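Local structure of nigritoxine (Vibrio nigripulchritudo, 5M41) at residues L629-K632 / F633-K637; T615-F618 / E619-Y622; Y609-G612 / K613-G616; K685-E688 / F689-N692. The protein is a bacterial toxin that acts on crustaceans and insects and is built on a fold described as new. All coordinates share one frame; numbering follows the deposited sequence.

Contact 1: L629-K632 / F633-K637; sequences LVRK and FKTKK
Lys632 to Thr635 form a type I beta turn where the chain leaves helix 625-632 for the loop that runs toward strand 649-652, and Arg631, just before the turn, receives Lys634 and Thr635. Backbone bonds define the exit. Thr635 N binds Lys632 O at 3.1 Å and closes the turn, and Lys634 N binds Arg631 O at 3.0 Å. That same carbonyl takes a second donor, Thr635 OG1, at 2.7 Å; the amide and the hydroxyl reach it from opposite faces of its plane, so Arg631 O is gripped twice. With OG1 anti to the carbonyl carbon (chi1 -48°), the threonine hydroxyl is turned back to the helix end.

The aromatic contacts centre on Phe633. Lys632 lays its aliphatic chain across the ring, CD standing over the centre of one face in a CH-pi contact, 3.9 Å from the centroid. A bend at chi2 (-97°) steers the chain there. Its ammonium is off-centre, NZ lying 3.8 Å from the Phe633 centroid and 33° off the normal in a cation-pi contact, while its charge is paired with Glu602. At the ring's edge, in its plane, sits Val630 O, 3.9 Å from Phe633 CD2.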
loop_
_atom_site.group_PDB
_atom_site.type_symbol
_atom_site.label_atom_id
_atom_site.label_comp_id
_atom_site.label_asym_id
_atom_site.label_seq_id
_atom_site.Cartn_x
_atom_site.Cartn_y
_atom_site.Cartn_z
ATOM N N LEU A 629 13.011 18.360 11.167
ATOM C CA LEU A 629 12.622 19.538 10.378
ATOM C C LEU A 629 12.003 20.661 11.219
ATOM O O LEU A 629 12.268 21.845 10.988
ATOM C CB LEU A 629 11.664 19.135 9.243
ATOM C CG LEU A 629 12.335 18.321 8.121
ATOM C CD1 LEU A 629 11.311 17.603 7.237
ATOM C CD2 LEU A 629 13.264 19.217 7.302
ATOM N N VAL A 630 11.176 20.283 12.185
ATOM C CA VAL A 630 10.610 21.236 13.115
ATOM C C VAL A 630 11.762 21.857 13.906
ATOM O O VAL A 630 11.814 23.068 14.055
ATOM C CB VAL A 630 9.560 20.571 14.047
ATOM C CG1 VAL A 630 9.204 21.480 15.224
ATOM C CG2 VAL A 630 8.304 20.222 13.249
ATOM N N ARG A 631 12.701 21.030 14.373
ATOM C CA ARG A 631 13.813 21.524 15.189
ATOM C C ARG A 631 14.767 22.432 14.402
ATOM O O ARG A 631 15.430 23.289 14.981
ATOM C CB ARG A 631 14.555 20.355 15.835
ATOM C CG ARG A 631 15.689 20.737 16.773
ATOM C CD ARG A 631 16.281 19.511 17.454
ATOM N NE ARG A 631 16.674 18.482 16.490
ATOM C CZ ARG A 631 16.161 17.251 16.453
ATOM N NH1 ARG A 631 15.248 16.879 17.337
ATOM N NH2 ARG A 631 16.571 16.385 15.540
ATOM N N LYS A 632 14.814 22.263 13.077
ATOM C CA LYS A 632 15.698 23.058 12.215
ATOM C C LYS A 632 15.431 24.555 12.394
ATOM O O LYS A 632 16.372 25.346 12.432
ATOM C CB LYS A 632 15.582 22.600 10.738
ATOM C CG LYS A 632 16.165 23.508 9.652
ATOM C CD LYS A 632 15.080 24.394 9.043
ATOM C CE LYS A 632 15.669 25.448 8.122
ATOM N NZ LYS A 632 14.742 26.596 7.855
ATOM N N PHE A 633 14.163 24.923 12.553
ATOM C CA PHE A 633 13.766 26.324 12.652
ATOM C C PHE A 633 14.190 27.017 13.971
ATOM O O PHE A 633 14.101 28.239 14.078
ATOM C CB PHE A 633 12.259 26.456 12.408
ATOM C CG PHE A 633 11.860 26.168 10.980
ATOM C CD1 PHE A 633 11.988 27.142 9.997
ATOM C CD2 PHE A 633 11.380 24.912 10.618
ATOM C CE1 PHE A 633 11.623 26.876 8.691
ATOM C CE2 PHE A 633 11.044 24.626 9.302
ATOM C CZ PHE A 633 11.166 25.608 8.335
ATOM N N LYS A 634 14.661 26.219 14.938
ATOM C CA LYS A 634 15.123 26.677 16.250
ATOM C C LYS A 634 16.634 26.579 16.357
ATOM O O LYS A 634 17.202 26.927 17.390
ATOM C CB LYS A 634 14.521 25.804 17.353
ATOM C CG LYS A 634 13.002 25.831 17.443
ATOM C CD LYS A 634 12.508 24.625 18.229
ATOM C CE LYS A 634 11.046 24.795 18.610
ATOM N NZ LYS A 634 10.317 23.508 18.486
ATOM N N THR A 635 17.282 26.107 15.291
ATOM C CA THR A 635 18.709 25.814 15.309
ATOM C C THR A 635 19.506 26.819 14.474
ATOM O O THR A 635 19.170 27.094 13.324
ATOM C CB THR A 635 18.958 24.365 14.818
ATOM O OG1 THR A 635 18.064 23.472 15.500
ATOM C CG2 THR A 635 20.427 23.925 15.058
ATOM N N LYS A 636 20.570 27.362 15.061
ATOM C CA LYS A 636 21.448 28.304 14.368
ATOM C C LYS A 636 22.376 27.601 13.364
ATOM O O LYS A 636 22.623 26.393 13.463
ATOM C CB LYS A 636 22.290 29.108 15.374
ATOM C CG LYS A 636 21.516 30.046 16.309
ATOM C CD LYS A 636 22.344 30.253 17.583
ATOM C CE LYS A 636 22.421 31.705 18.031
ATOM N NZ LYS A 636 21.113 32.221 18.522
ATOM N N LYS A 637 22.904 28.378 12.420
ATOM C CA LYS A 637 23.662 27.848 11.269
ATOM C C LYS A 637 24.837 26.932 11.639
ATOM O O LYS A 637 25.074 25.917 10.984
ATOM C CB LYS A 637 24.121 28.985 10.351
ATOM C CG LYS A 637 24.958 30.042 11.064
ATOM C CD LYS A 637 25.267 31.252 10.194
ATOM C CE LYS A 637 26.131 32.257 10.965
ATOM N NZ LYS A 637 26.376 33.453 10.126
#

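Contact 2: T615-F618 / E619-Y622; sequences TGDF and ENKY
Asp617 and Asn620 form the main polar link: Asn620 N donates to Asp617 OD1 at 3.2 Å, with an N-H...O angle of 157°. The amide comes from above the carboxylate plane rather than within it. With CG anti to the backbone N (chi1 -170°), Asp617 swings its carboxylate alongside the start of the helix, and Asn620 CB rests 3.4 Å from Asp617 OD2. That second oxygen is salt-bridged to Lys408, so the two carboxylate oxygens have separate duties. Tyr622 N closes the helical turn on Phe618 O at 2.9 Å, whereas the bonds from Asn620 N and Lys621 N to Asp617 O are weak.

This is an N-cap: Asp617 stands immediately before the short helix 618-621 and holds an amide of its first turn. An ST turn precedes it, Asp617 N donating to Thr615 OG1 at 3.0 Å; the same hydroxyl is also bonded to Gly612 O. Between the two residues Gly616 takes a positive phi as the chain leaves helix 603-614.

Packing is carried by the aromatic pair. Phe618 and Tyr622 make a T-shaped contact, the edge of the tyrosine turned to the face of the phenylalanine, with centroids 5.7 Å apart and planes at 63°. Tyr622 CB adds an apolar touch to Phe618 CE2 at 3.9 Å. Beyond the pair, Trp628 meets Phe618 edge-to-face, and Tyr622 OH is hydrogen-bonded to Asp641.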
loop_
_atom_site.group_PDB
_atom_site.type_symbol
_atom_site.label_atom_id
_atom_site.label_comp_id
_atom_site.label_asym_id
_atom_site.label_seq_id
_atom_site.Cartn_x
_atom_site.Cartn_y
_atom_site.Cartn_z
ATOM N N THR A 615 21.457 9.209 2.223
ATOM C CA THR A 615 21.642 7.825 2.661
ATOM C C THR A 615 20.490 6.922 2.210
ATOM O O THR A 615 20.630 5.691 2.184
ATOM C CB THR A 615 21.741 7.709 4.193
ATOM O OG1 THR A 615 20.483 8.066 4.778
ATOM C CG2 THR A 615 22.893 8.576 4.752
ATOM N N GLY A 616 19.358 7.534 1.860
ATOM C CA GLY A 616 18.155 6.782 1.529
ATOM C C GLY A 616 17.358 6.398 2.762
ATOM O O GLY A 616 16.239 5.912 2.643
ATOM N N ASP A 617 17.938 6.616 3.944
ATOM C CA ASP A 617 17.262 6.338 5.215
ATOM C C ASP A 617 17.549 7.424 6.264
ATOM O O ASP A 617 18.331 7.220 7.202
ATOM C CB ASP A 617 17.660 4.949 5.731
ATOM C CG ASP A 617 16.807 4.479 6.919
ATOM O OD1 ASP A 617 16.018 5.271 7.490
ATOM O OD2 ASP A 617 16.943 3.294 7.293
ATOM N N PHE A 618 16.880 8.565 6.130
ATOM C CA PHE A 618 17.108 9.677 7.038
ATOM C C PHE A 618 17.000 9.265 8.500
ATOM O O PHE A 618 17.870 9.609 9.301
ATOM C CB PHE A 618 16.120 10.814 6.761
ATOM C CG PHE A 618 16.456 12.095 7.480
ATOM C CD1 PHE A 618 17.236 13.062 6.862
ATOM C CD2 PHE A 618 16.004 12.324 8.778
ATOM C CE1 PHE A 618 17.543 14.241 7.511
ATOM C CE2 PHE A 618 16.304 13.508 9.438
ATOM C CZ PHE A 618 17.082 14.468 8.800
ATOM N N GLU A 619 15.930 8.553 8.849
ATOM C CA GLU A 619 15.671 8.175 10.245
ATOM C C GLU A 619 16.833 7.425 10.867
ATOM O O GLU A 619 17.168 7.647 12.025
ATOM C CB GLU A 619 14.411 7.322 10.375
ATOM C CG GLU A 619 13.149 8.137 10.569
ATOM C CD GLU A 619 12.163 7.511 11.545
ATOM O OE1 GLU A 619 10.990 7.321 11.163
ATOM O OE2 GLU A 619 12.552 7.225 12.699
ATOM N N ASN A 620 17.440 6.534 10.092
ATOM C CA ASN A 620 18.592 5.783 10.569
ATOM C C ASN A 620 19.768 6.681 10.928
ATOM O O ASN A 620 20.446 6.442 11.922
ATOM C CB ASN A 620 19.038 4.745 9.537
ATOM C CG ASN A 620 20.274 3.997 9.977
ATOM O OD1 ASN A 620 20.222 3.156 10.871
ATOM N ND2 ASN A 620 21.399 4.318 9.367
ATOM N N LYS A 621 19.993 7.713 10.116
ATOM C CA LYS A 621 21.140 8.603 10.262
ATOM C C LYS A 621 20.930 9.685 11.318
ATOM O O LYS A 621 21.742 9.844 12.221
ATOM C CB LYS A 621 21.478 9.231 8.904
ATOM C CG LYS A 621 22.626 10.228 8.915
ATOM C CD LYS A 621 23.972 9.577 9.219
ATOM C CE LYS A 621 24.965 10.631 9.707
ATOM N NZ LYS A 621 26.356 10.114 9.864
ATOM N N TYR A 622 19.860 10.457 11.181
ATOM C CA TYR A 622 19.515 11.451 12.176
ATOM C C TYR A 622 18.179 11.006 12.735
ATOM O O TYR A 622 17.709 9.925 12.408
ATOM C CB TYR A 622 19.469 12.840 11.549
ATOM C CG TYR A 622 20.793 13.243 10.936
ATOM C CD1 TYR A 622 21.959 13.259 11.704
ATOM C CD2 TYR A 622 20.886 13.602 9.594
ATOM C CE1 TYR A 622 23.183 13.613 11.152
ATOM C CE2 TYR A 622 22.103 13.965 9.029
ATOM C CZ TYR A 622 23.249 13.971 9.813
ATOM O OH TYR A 622 24.463 14.330 9.268
#

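Contact 3: Y609-G612 / K613-G616; sequences YIEG and KKTG
The C-terminal turns of helix 603-614 bring Tyr609, Ile610, Glu611 and Gly612 against Lys613, Lys614 and Thr615. Two i to i+4 bonds run through them: Lys613 N reaches Tyr609 O at 2.9 Å with an N-H...O angle of 170°, and Lys614 N reaches Ile610 O. Tyr609 and Lys613 run side by side in the same direction. Lys613 CG sits over one face of the ring, displaced toward the rim, 3.3 Å from Tyr609 CZ and 3.7 Å from the centroid, a CH-pi contact. Bends at chi2 and at chi3 (-91°) carry the lysine chain past the phenol to its salt bridge with Asp687; Tyr609 OH is hydrogen-bonded to Glu625.

Glu611 and Lys614 likewise lie alongside each other and close a salt bridge, Lys614 NZ to Glu611 OE2 at 2.8 Å, met on the syn side and 24° out of the carboxylate plane. The ammonium also binds the carbonyl of Val729, near the end of helix 719-731, and Asn732 just beyond that helix, which ties the two helices together. At the end of helix 603-614 the hydroxyl of Thr615 folds back over the last turn, its OG1 donating to Gly612 O at 2.7 Å.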
loop_
_atom_site.group_PDB
_atom_site.type_symbol
_atom_site.label_atom_id
_atom_site.label_comp_id
_atom_site.label_asym_id
_atom_site.label_seq_id
_atom_site.Cartn_x
_atom_site.Cartn_y
_atom_site.Cartn_z
ATOM N N TYR A 609 20.601 18.252 6.086
ATOM C CA TYR A 609 19.379 17.566 5.665
ATOM C C TYR A 609 19.632 16.695 4.435
ATOM O O TYR A 609 19.264 15.527 4.427
ATOM C CB TYR A 609 18.195 18.522 5.470
ATOM C CG TYR A 609 16.954 17.817 4.963
ATOM C CD1 TYR A 609 16.118 17.110 5.835
ATOM C CD2 TYR A 609 16.634 17.826 3.606
ATOM C CE1 TYR A 609 14.991 16.446 5.370
ATOM C CE2 TYR A 609 15.507 17.166 3.124
ATOM C CZ TYR A 609 14.686 16.483 4.013
ATOM O OH TYR A 609 13.561 15.825 3.538
ATOM N N ILE A 610 20.288 17.249 3.425
ATOM C CA ILE A 610 20.503 16.535 2.178
ATOM C C ILE A 610 21.419 15.311 2.376
ATOM O O ILE A 610 21.112 14.218 1.864
ATOM C CB ILE A 610 20.997 17.486 1.062
ATOM C CG1 ILE A 610 19.881 18.474 0.689
ATOM C CG2 ILE A 610 21.458 16.717 -0.188
ATOM C CD1 ILE A 610 18.626 17.847 0.084
ATOM N N GLU A 611 22.504 15.472 3.136
ATOM C CA GLU A 611 23.379 14.341 3.464
ATOM C C GLU A 611 22.598 13.242 4.184
ATOM O O GLU A 611 22.807 12.067 3.929
ATOM C CB GLU A 611 24.597 14.789 4.274
ATOM C CG GLU A 611 25.536 15.696 3.485
ATOM C CD GLU A 611 26.191 14.975 2.314
ATOM O OE1 GLU A 611 26.778 13.912 2.544
ATOM O OE2 GLU A 611 26.129 15.464 1.169
ATOM N N GLY A 612 21.663 13.631 5.044
ATOM C CA GLY A 612 20.795 12.672 5.703
ATOM C C GLY A 612 19.899 11.953 4.711
ATOM O O GLY A 612 19.836 10.715 4.700
ATOM N N LYS A 613 19.200 12.727 3.883
ATOM C CA LYS A 613 18.329 12.169 2.850
ATOM C C LYS A 613 19.097 11.352 1.804
ATOM O O LYS A 613 18.543 10.406 1.247
ATOM C CB LYS A 613 17.519 13.256 2.165
ATOM C CG LYS A 613 16.370 13.783 3.002
ATOM C CD LYS A 613 15.371 12.689 3.362
ATOM C CE LYS A 613 14.249 12.577 2.349
ATOM N NZ LYS A 613 13.098 11.818 2.910
ATOM N N LYS A 614 20.357 11.716 1.545
ATOM C CA LYS A 614 21.208 10.996 0.574
ATOM C C LYS A 614 21.447 9.533 0.929
ATOM O O LYS A 614 21.640 8.720 0.041
ATOM C CB LYS A 614 22.571 11.672 0.408
ATOM C CG LYS A 614 22.595 12.748 -0.650
ATOM C CD LYS A 614 23.864 13.591 -0.580
ATOM C CE LYS A 614 25.154 12.765 -0.671
ATOM N NZ LYS A 614 26.293 13.682 -0.982
ATOM N N THR A 615 21.457 9.209 2.223
ATOM C CA THR A 615 21.642 7.825 2.661
ATOM C C THR A 615 20.490 6.922 2.210
ATOM O O THR A 615 20.630 5.691 2.184
ATOM C CB THR A 615 21.741 7.709 4.193
ATOM O OG1 THR A 615 20.483 8.066 4.778
ATOM C CG2 THR A 615 22.893 8.576 4.752
ATOM N N GLY A 616 19.358 7.534 1.860
ATOM C CA GLY A 616 18.155 6.782 1.529
ATOM C C GLY A 616 17.358 6.398 2.762
ATOM O O GLY A 616 16.239 5.912 2.643
#

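Contact 4: K685-E688 / F689-N692; sequences KNDE and FALN
Asp687 and Ala690 make the close-packed side of this helix start. Asp687 is the N-cap of helix 688-704: Ala690 N donates to Asp687 OD1 at 3.0 Å with an N-H...O angle of 164°, arriving from above the carboxylate plane. The side chain reaches it with CG anti to the backbone N (chi1 -172°), which also sets Asp687 OD2 3.4 Å from Ala690 CB, so the methyl packs against the carboxylate. Two backbone bonds carry the helix onward from the cap. Leu691 N binds Asp687 O at 3.1 Å, and Asn692 N binds Glu688 O at 2.9 Å.

The other side is looser. Lys685, in the 3-10 segment before the cap, meets Leu691 only through aliphatic carbon, CG to CD2 at 4.1 Å, and its extended chain touches Ala677 and ends in a weak hydrogen bond from NZ to Asn676 O. Glu688 and Asn692 are exposed; the amide group of Asn692 lies beside Glu688 O without a hydrogen bond, ND2 being 3.3 Å away but wrongly directed for one.

Buried Asp687 is therefore held from two directions, OD1 by the helix amide and OD2 by a salt bridge to Lys613. The nearby ammonium and the positive end of the helix dipole would both be expected to favour the ionised carboxylate.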
loop_
_atom_site.group_PDB
_atom_site.type_symbol
_atom_site.label_atom_id
_atom_site.label_comp_id
_atom_site.label_asym_id
_atom_site.label_seq_id
_atom_site.Cartn_x
_atom_site.Cartn_y
_atom_site.Cartn_z
ATOM N N LYS A 685 15.656 12.029 -4.500
ATOM C CA LYS A 685 14.557 12.003 -5.459
ATOM C C LYS A 685 13.487 10.941 -5.169
ATOM O O LYS A 685 12.370 11.071 -5.654
ATOM C CB LYS A 685 15.109 11.813 -6.867
ATOM C CG LYS A 685 14.456 12.699 -7.914
ATOM C CD LYS A 685 15.072 12.410 -9.279
ATOM C CE LYS A 685 14.716 13.496 -10.289
ATOM N NZ LYS A 685 15.412 13.284 -11.592
ATOM N N ASN A 686 13.825 9.910 -4.389
ATOM C CA ASN A 686 12.841 8.924 -3.907
ATOM C C ASN A 686 11.741 9.552 -3.056
ATOM O O ASN A 686 10.613 9.043 -3.006
ATOM C CB ASN A 686 13.515 7.844 -3.056
ATOM C CG ASN A 686 14.445 6.949 -3.857
ATOM O OD1 ASN A 686 14.380 6.899 -5.085
ATOM N ND2 ASN A 686 15.307 6.218 -3.155
ATOM N N ASP A 687 12.068 10.644 -2.368
ATOM C CA ASP A 687 11.050 11.382 -1.613
ATOM C C ASP A 687 10.664 12.657 -2.378
ATOM O O ASP A 687 11.167 13.757 -2.103
ATOM C CB ASP A 687 11.566 11.682 -0.208
ATOM C CG ASP A 687 10.513 12.275 0.718
ATOM O OD1 ASP A 687 9.414 12.687 0.281
ATOM O OD2 ASP A 687 10.809 12.342 1.930
ATOM N N GLU A 688 9.763 12.490 -3.343
ATOM C CA GLU A 688 9.310 13.592 -4.185
ATOM C C GLU A 688 8.606 14.687 -3.394
ATOM O O GLU A 688 8.704 15.871 -3.735
ATOM C CB GLU A 688 8.342 13.071 -5.244
ATOM C CG GLU A 688 9.018 12.486 -6.465
ATOM C CD GLU A 688 8.002 12.017 -7.494
ATOM O OE1 GLU A 688 7.213 11.080 -7.189
ATOM O OE2 GLU A 688 7.990 12.586 -8.609
ATOM N N PHE A 689 7.876 14.288 -2.363
ATOM C CA PHE A 689 7.169 15.241 -1.510
ATOM C C PHE A 689 8.157 16.208 -0.851
ATOM O O PHE A 689 7.955 17.433 -0.887
ATOM C CB PHE A 689 6.311 14.499 -0.480
ATOM C CG PHE A 689 5.469 15.411 0.399
ATOM C CD1 PHE A 689 4.254 15.918 -0.064
ATOM C CD2 PHE A 689 5.889 15.737 1.694
ATOM C CE1 PHE A 689 3.463 16.734 0.756
ATOM C CE2 PHE A 689 5.109 16.551 2.509
ATOM C CZ PHE A 689 3.892 17.045 2.039
ATOM N N ALA A 690 9.230 15.668 -0.272
ATOM C CA ALA A 690 10.247 16.483 0.349
ATOM C C ALA A 690 10.915 17.379 -0.662
ATOM O O ALA A 690 10.982 18.588 -0.455
ATOM C CB ALA A 690 11.284 15.629 1.058
ATOM N N LEU A 691 11.396 16.787 -1.763
ATOM C CA LEU A 691 12.117 17.555 -2.794
ATOM C C LEU A 691 11.295 18.682 -3.445
ATOM O O LEU A 691 11.815 19.789 -3.623
ATOM C CB LEU A 691 12.685 16.625 -3.879
ATOM C CG LEU A 691 13.738 17.209 -4.814
ATOM C CD1 LEU A 691 14.913 17.798 -4.042
ATOM C CD2 LEU A 691 14.231 16.136 -5.766
ATOM N N ASN A 692 10.045 18.394 -3.824
ATOM C CA ASN A 692 9.127 19.432 -4.354
ATOM C C ASN A 692 8.934 20.611 -3.371
ATOM O O ASN A 692 8.954 21.778 -3.773
ATOM C CB ASN A 692 7.750 18.832 -4.691
ATOM C CG ASN A 692 7.792 17.899 -5.901
ATOM O OD1 ASN A 692 8.781 17.852 -6.636
ATOM N ND2 ASN A 692 6.719 17.136 -6.105
#

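Contacts 3 and 2 overlap in the chain, sharing Thr615 and Gly616; their centres are 6 Å apart, and Phe618 CE1 packs on Tyr609 CD1 at 3.6 Å. Contact 3 is also the one that touches all the others. It joins contact 4 through the salt bridge from Lys613 NZ to Asp687 OD2 (2.5 Å, short for such a pair) and through Tyr609 OH against Ala690 CB (3.4 Å), and it meets contact 1 where Leu629 CD2 packs on Tyr609 CE1 at 3.8 Å. Contacts 1, 2 and 4 do not touch one another, their nearest atoms being about 6 Å apart. The magnesium site at Val189, Glu192 and Asp195 includes no residue of these contacts.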